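Local coordinates for protein phosphoribosylaminoimidazole carboxylase, ATPase subunit (Thermotoga maritima, PDB 3AX6) that probably catalyses the ATP-dependent carboxylation of 5-aminoimidazole ribonucleotide with bicarbonate to N5-carboxyaminoimidazole ribonucleotide in de novo purine biosynthesis, at residues Pro134-Arg140 with Glu165-Phe171. Numbering follows the deposited sequence.
With ADP (adenosine-5'-diphosphate), chain E.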
ATOM      1  N   PRO A 134     -44.225   7.973  13.793  1.00 28.20           N
ATOM      2  CA  PRO A 134     -43.078   8.877  13.859  1.00 26.35           C
ATOM      3  C   PRO A 134     -42.619   9.246  12.460  1.00 25.73           C
ATOM      4  O   PRO A 134     -42.950   8.561  11.491  1.00 25.47           O
ATOM      5  CB  PRO A 134     -42.040   8.041  14.582  1.00 27.89           C
ATOM      6  CG  PRO A 134     -42.279   6.688  13.976  1.00 27.25           C
ATOM      7  CD  PRO A 134     -43.797   6.580  14.015  1.00 27.61           C
ATOM      8  N   VAL A 135     -41.861  10.332  12.360  1.00 23.50           N
ATOM      9  CA  VAL A 135     -41.330  10.772  11.075  1.00 22.57           C
ATOM     10  C   VAL A 135     -39.902  11.276  11.290  1.00 20.93           C
ATOM     11  O   VAL A 135     -39.559  11.768  12.364  1.00 20.66           O
ATOM     12  CB  VAL A 135     -42.203  11.883  10.444  1.00 19.97           C
ATOM     13  CG1 VAL A 135     -42.079  13.168  11.231  1.00 20.33           C
ATOM     14  CG2 VAL A 135     -41.799  12.089   9.002  1.00 20.92           C
ATOM     15  N   VAL A 136     -39.065  11.134  10.269  1.00 21.30           N
ATOM     16  CA  VAL A 136     -37.674  11.554  10.373  1.00 19.19           C
ATOM     17  C   VAL A 136     -37.409  12.901   9.716  1.00 20.25           C
ATOM     18  O   VAL A 136     -37.761  13.119   8.556  1.00 21.86           O
ATOM     19  CB  VAL A 136     -36.740  10.511   9.741  1.00 16.64           C
ATOM     20  CG1 VAL A 136     -35.291  10.860  10.035  1.00 14.32           C
ATOM     21  CG2 VAL A 136     -37.074   9.137  10.270  1.00 15.36           C
ATOM     22  N   GLN A 137     -36.794  13.804  10.473  1.00 20.20           N
ATOM     23  CA  GLN A 137     -36.448  15.129   9.972  1.00 21.12           C
ATOM     24  C   GLN A 137     -34.933  15.202   9.752  1.00 21.37           C
ATOM     25  O   GLN A 137     -34.146  14.737  10.580  1.00 20.18           O
ATOM     26  CB  GLN A 137     -36.880  16.220  10.964  1.00 22.43           C
ATOM     27  CG  GLN A 137     -36.455  17.623  10.525  1.00 23.72           C
ATOM     28  CD  GLN A 137     -36.680  18.689  11.583  1.00 22.29           C
ATOM     29  OE1 GLN A 137     -36.294  18.526  12.740  1.00 20.65           O
ATOM     30  NE2 GLN A 137     -37.290  19.799  11.181  1.00 21.06           N
ATOM     31  N   LYS A 138     -34.532  15.784   8.628  1.00 21.02           N
ATOM     32  CA  LYS A 138     -33.123  15.903   8.295  1.00 21.85           C
ATOM     33  C   LYS A 138     -32.779  17.293   7.799  1.00 21.64           C
ATOM     34  O   LYS A 138     -33.540  17.897   7.047  1.00 22.39           O
ATOM     35  CB  LYS A 138     -32.751  14.890   7.210  1.00 21.42           C
ATOM     36  CG  LYS A 138     -32.906  13.443   7.635  1.00 21.02           C
ATOM     37  CD  LYS A 138     -32.460  12.497   6.534  1.00 18.94           C
ATOM     38  CE  LYS A 138     -32.269  11.099   7.081  1.00 16.28           C
ATOM     39  NZ  LYS A 138     -31.805  10.154   6.041  1.00 18.22           N
ATOM     40  N   ALA A 139     -31.629  17.798   8.222  1.00 23.44           N
ATOM     41  CA  ALA A 139     -31.184  19.110   7.776  1.00 26.68           C
ATOM     42  C   ALA A 139     -30.851  18.981   6.290  1.00 29.71           C
ATOM     43  O   ALA A 139     -30.356  17.940   5.852  1.00 30.05           O
ATOM     44  CB  ALA A 139     -29.952  19.542   8.555  1.00 22.88           C
ATOM     45  N   ARG A 140     -31.137  20.021   5.510  1.00 33.14           N
ATOM     46  CA  ARG A 140     -30.838  19.982   4.083  1.00 35.96           C
ATOM     47  C   ARG A 140     -29.334  20.009   3.870  1.00 38.03           C
ATOM     48  O   ARG A 140     -28.802  19.265   3.046  1.00 37.69           O
ATOM     49  CB  ARG A 140     -31.463  21.172   3.361  1.00 35.69           C
ATOM     50  CG  ARG A 140     -32.968  21.154   3.323  1.00 37.35           C
ATOM     51  CD  ARG A 140     -33.496  22.270   2.439  1.00 38.74           C
ATOM     52  NE  ARG A 140     -33.116  22.079   1.043  1.00 40.01           N
ATOM     53  CZ  ARG A 140     -33.606  22.788   0.029  1.00 41.22           C
ATOM     54  NH1 ARG A 140     -34.497  23.746   0.255  1.00 42.18           N
ATOM     55  NH2 ARG A 140     -33.215  22.534  -1.213  1.00 40.58           N
ATOM     56  N   GLU A 165     -33.702  25.049   7.351  1.00 40.86           N
ATOM     57  CA  GLU A 165     -34.279  24.353   6.215  1.00 39.38           C
ATOM     58  C   GLU A 165     -33.993  22.868   6.317  1.00 37.34           C
ATOM     59  O   GLU A 165     -32.849  22.428   6.215  1.00 37.86           O
ATOM     60  CB  GLU A 165     -33.704  24.909   4.920  1.00 40.81           C
ATOM     61  CG  GLU A 165     -33.997  26.374   4.735  1.00 44.31           C
ATOM     62  CD  GLU A 165     -33.226  26.965   3.590  1.00 47.94           C
ATOM     63  OE1 GLU A 165     -33.373  28.181   3.346  1.00 50.76           O
ATOM     64  OE2 GLU A 165     -32.470  26.217   2.935  1.00 49.99           O
ATOM     65  N   THR A 166     -35.049  22.100   6.532  1.00 34.26           N
ATOM     66  CA  THR A 166     -34.933  20.662   6.660  1.00 31.44           C
ATOM     67  C   THR A 166     -35.994  20.060   5.770  1.00 29.78           C
ATOM     68  O   THR A 166     -36.789  20.778   5.175  1.00 29.02           O
ATOM     69  CB  THR A 166     -35.220  20.201   8.101  1.00 30.68           C
ATOM     70  OG1 THR A 166     -36.602  20.430   8.403  1.00 30.46           O
ATOM     71  CG2 THR A 166     -34.357  20.967   9.094  1.00 28.88           C
ATOM     72  N   TYR A 167     -35.988  18.741   5.665  1.00 28.06           N
ATOM     73  CA  TYR A 167     -36.996  18.049   4.887  1.00 26.50           C
ATOM     74  C   TYR A 167     -37.395  16.858   5.737  1.00 25.45           C
ATOM     75  O   TYR A 167     -36.729  16.539   6.719  1.00 26.42           O
ATOM     76  CB  TYR A 167     -36.461  17.608   3.516  1.00 25.91           C
ATOM     77  CG  TYR A 167     -35.401  16.525   3.538  1.00 28.53           C
ATOM     78  CD1 TYR A 167     -34.088  16.804   3.929  1.00 28.89           C
ATOM     79  CD2 TYR A 167     -35.708  15.219   3.158  1.00 29.75           C
ATOM     80  CE1 TYR A 167     -33.107  15.803   3.937  1.00 28.38           C
ATOM     81  CE2 TYR A 167     -34.736  14.213   3.165  1.00 29.98           C
ATOM     82  CZ  TYR A 167     -33.441  14.512   3.555  1.00 29.23           C
ATOM     83  OH  TYR A 167     -32.489  13.515   3.562  1.00 31.99           O
ATOM     84  N   LEU A 168     -38.493  16.216   5.374  1.00 24.50           N
ATOM     85  CA  LEU A 168     -38.977  15.068   6.116  1.00 22.50           C
ATOM     86  C   LEU A 168     -38.941  13.816   5.254  1.00 22.31           C
ATOM     87  O   LEU A 168     -38.981  13.890   4.025  1.00 22.75           O
ATOM     88  CB  LEU A 168     -40.424  15.314   6.559  1.00 19.90           C
ATOM     89  CG  LEU A 168     -40.768  15.851   7.946  1.00 20.08           C
ATOM     90  CD1 LEU A 168     -39.930  17.049   8.308  1.00 22.05           C
ATOM     91  CD2 LEU A 168     -42.244  16.209   7.952  1.00 21.92           C
ATOM     92  N   GLU A 169     -38.844  12.665   5.904  1.00 21.95           N
ATOM     93  CA  GLU A 169     -38.889  11.401   5.189  1.00 22.52           C
ATOM     94  C   GLU A 169     -39.480  10.339   6.105  1.00 22.08           C
ATOM     95  O   GLU A 169     -39.382  10.428   7.334  1.00 20.57           O
ATOM     96  CB  GLU A 169     -37.512  10.991   4.639  1.00 24.65           C
ATOM     97  CG  GLU A 169     -36.427  10.630   5.626  1.00 27.19           C
ATOM     98  CD  GLU A 169     -35.139  10.219   4.909  1.00 29.82           C
ATOM     99  OE1 GLU A 169     -34.643  11.007   4.078  1.00 31.76           O
ATOM    100  OE2 GLU A 169     -34.622   9.110   5.165  1.00 30.03           O
ATOM    101  N   GLU A 170     -40.127   9.352   5.500  1.00 21.53           N
ATOM    102  CA  GLU A 170     -40.772   8.289   6.253  1.00 22.33           C
ATOM    103  C   GLU A 170     -39.775   7.487   7.070  1.00 21.66           C
ATOM    104  O   GLU A 170     -38.616   7.337   6.678  1.00 21.55           O
ATOM    105  CB  GLU A 170     -41.524   7.359   5.303  1.00 24.47           C
ATOM    106  CG  GLU A 170     -40.624   6.566   4.373  1.00 28.66           C
ATOM    107  CD  GLU A 170     -41.399   5.576   3.536  1.00 31.50           C
ATOM    108  OE1 GLU A 170     -42.171   4.790   4.128  1.00 33.14           O
ATOM    109  OE2 GLU A 170     -41.236   5.579   2.294  1.00 32.30           O
ATOM    110  N   PHE A 171     -40.237   6.974   8.205  1.00 19.54           N
ATOM    111  CA  PHE A 171     -39.390   6.171   9.070  1.00 21.03           C
ATOM    112  C   PHE A 171     -39.217   4.793   8.449  1.00 22.04           C
ATOM    113  O   PHE A 171     -40.195   4.114   8.144  1.00 23.53           O
ATOM    114  CB  PHE A 171     -40.008   6.015  10.456  1.00 20.72           C
ATOM    115  CG  PHE A 171     -39.122   5.292  11.420  1.00 21.18           C
ATOM    116  CD1 PHE A 171     -38.070   5.951  12.041  1.00 21.45           C
ATOM    117  CD2 PHE A 171     -39.303   3.936  11.667  1.00 21.80           C
ATOM    118  CE1 PHE A 171     -37.202   5.268  12.896  1.00 22.98           C
ATOM    119  CE2 PHE A 171     -38.445   3.242  12.517  1.00 22.17           C
ATOM    120  CZ  PHE A 171     -37.390   3.908  13.134  1.00 21.89           C
TER
HETATM  121  PB  ADP E 381     -25.721  11.354   8.848  1.00 48.46           P
HETATM  122  O1B ADP E 381     -25.018  10.282   8.088  1.00 47.85           O
HETATM  123  O2B ADP E 381     -25.358  11.207  10.421  1.00 48.72           O
HETATM  124  O3B ADP E 381     -25.215  12.850   8.265  1.00 47.13           O
HETATM  125  PA  ADP E 381     -27.966   9.811   8.274  1.00 38.43           P
HETATM  126  O1A ADP E 381     -28.869   9.982   7.110  1.00 34.95           O
HETATM  127  O2A ADP E 381     -26.824   8.726   7.886  1.00 39.65           O
HETATM  128  O3A ADP E 381     -27.355  11.290   8.668  1.00 43.77           O
HETATM  129  O5' ADP E 381     -28.858   9.305   9.539  1.00 37.43           O
HETATM  130  C5' ADP E 381     -28.010   8.582  10.446  1.00 32.89           C
HETATM  131  C4' ADP E 381     -28.727   7.336  10.977  1.00 30.37           C
HETATM  132  O4' ADP E 381     -30.140   7.616  11.239  1.00 28.36           O
HETATM  133  C3' ADP E 381     -28.689   6.186   9.955  1.00 29.61           C
HETATM  134  O3' ADP E 381     -27.489   5.404  10.062  1.00 31.86           O
HETATM  135  C2' ADP E 381     -29.961   5.406  10.280  1.00 27.74           C
HETATM  136  O2' ADP E 381     -29.718   4.409  11.275  1.00 28.42           O
HETATM  137  C1' ADP E 381     -30.942   6.495  10.755  1.00 24.62           C
HETATM  138  N9  ADP E 381     -31.868   6.903   9.678  1.00 22.53           N
HETATM  139  C8  ADP E 381     -31.608   7.757   8.633  1.00 20.97           C
HETATM  140  N7  ADP E 381     -32.654   7.880   7.873  1.00 20.10           N
HETATM  141  C5  ADP E 381     -33.657   7.124   8.368  1.00 20.54           C
HETATM  142  C6  ADP E 381     -35.000   6.854   7.986  1.00 19.54           C
HETATM  143  N6  ADP E 381     -35.534   7.439   6.861  1.00 18.90           N
HETATM  144  N1  ADP E 381     -35.742   6.017   8.744  1.00 21.36           N
HETATM  145  C2  ADP E 381     -35.242   5.437   9.840  1.00 22.25           C
HETATM  146  N3  ADP E 381     -33.985   5.662  10.233  1.00 22.37           N
HETATM  147  C4  ADP E 381     -33.169   6.485   9.537  1.00 21.35           C
HETATM  148  O   HOH W   1     -42.884   7.999   8.803  1.00 29.97           O
HETATM  149  O   HOH W   2     -30.347  11.388   3.986  1.00 25.30           O
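Strands 135-139 and 166-170 run antiparallel, their axes 4.7 Å apart at 151°, as the two inner strands of a four-stranded sheet. V136 and E169 exchange N-to-O hydrogen bonds (3.0 Å from V136 N to E169 O, 2.9 Å from E169 N to V136 O); K138 and Y167 form the next such pair, and R140 N reaches E165 O at 3.0 Å. A water joins P134 O to F171 N beyond the V136-E169 pair. On the face away from the nucleotide, Q137 NE2 donates to T166 OG1 (2.9 Å), its OE1 accepting from I162 N, while V135 and L168 pack against V128 of helix 124-129. The other face holds ADP: K138 NZ bridges to E169 OE2 (3.1 Å) and donates to N7 and O1A of ADP, adenine N6 binds E169 OE2 (2.5 Å) and E170 O (3.1 Å), and the F171 ring lays one face against adenine C2. This is the adenine end of an ATP-grasp nucleotide site: a lysine spanning base and alpha-phosphate, and a glutamate carboxylate together with the next residue's carbonyl accepting from N6.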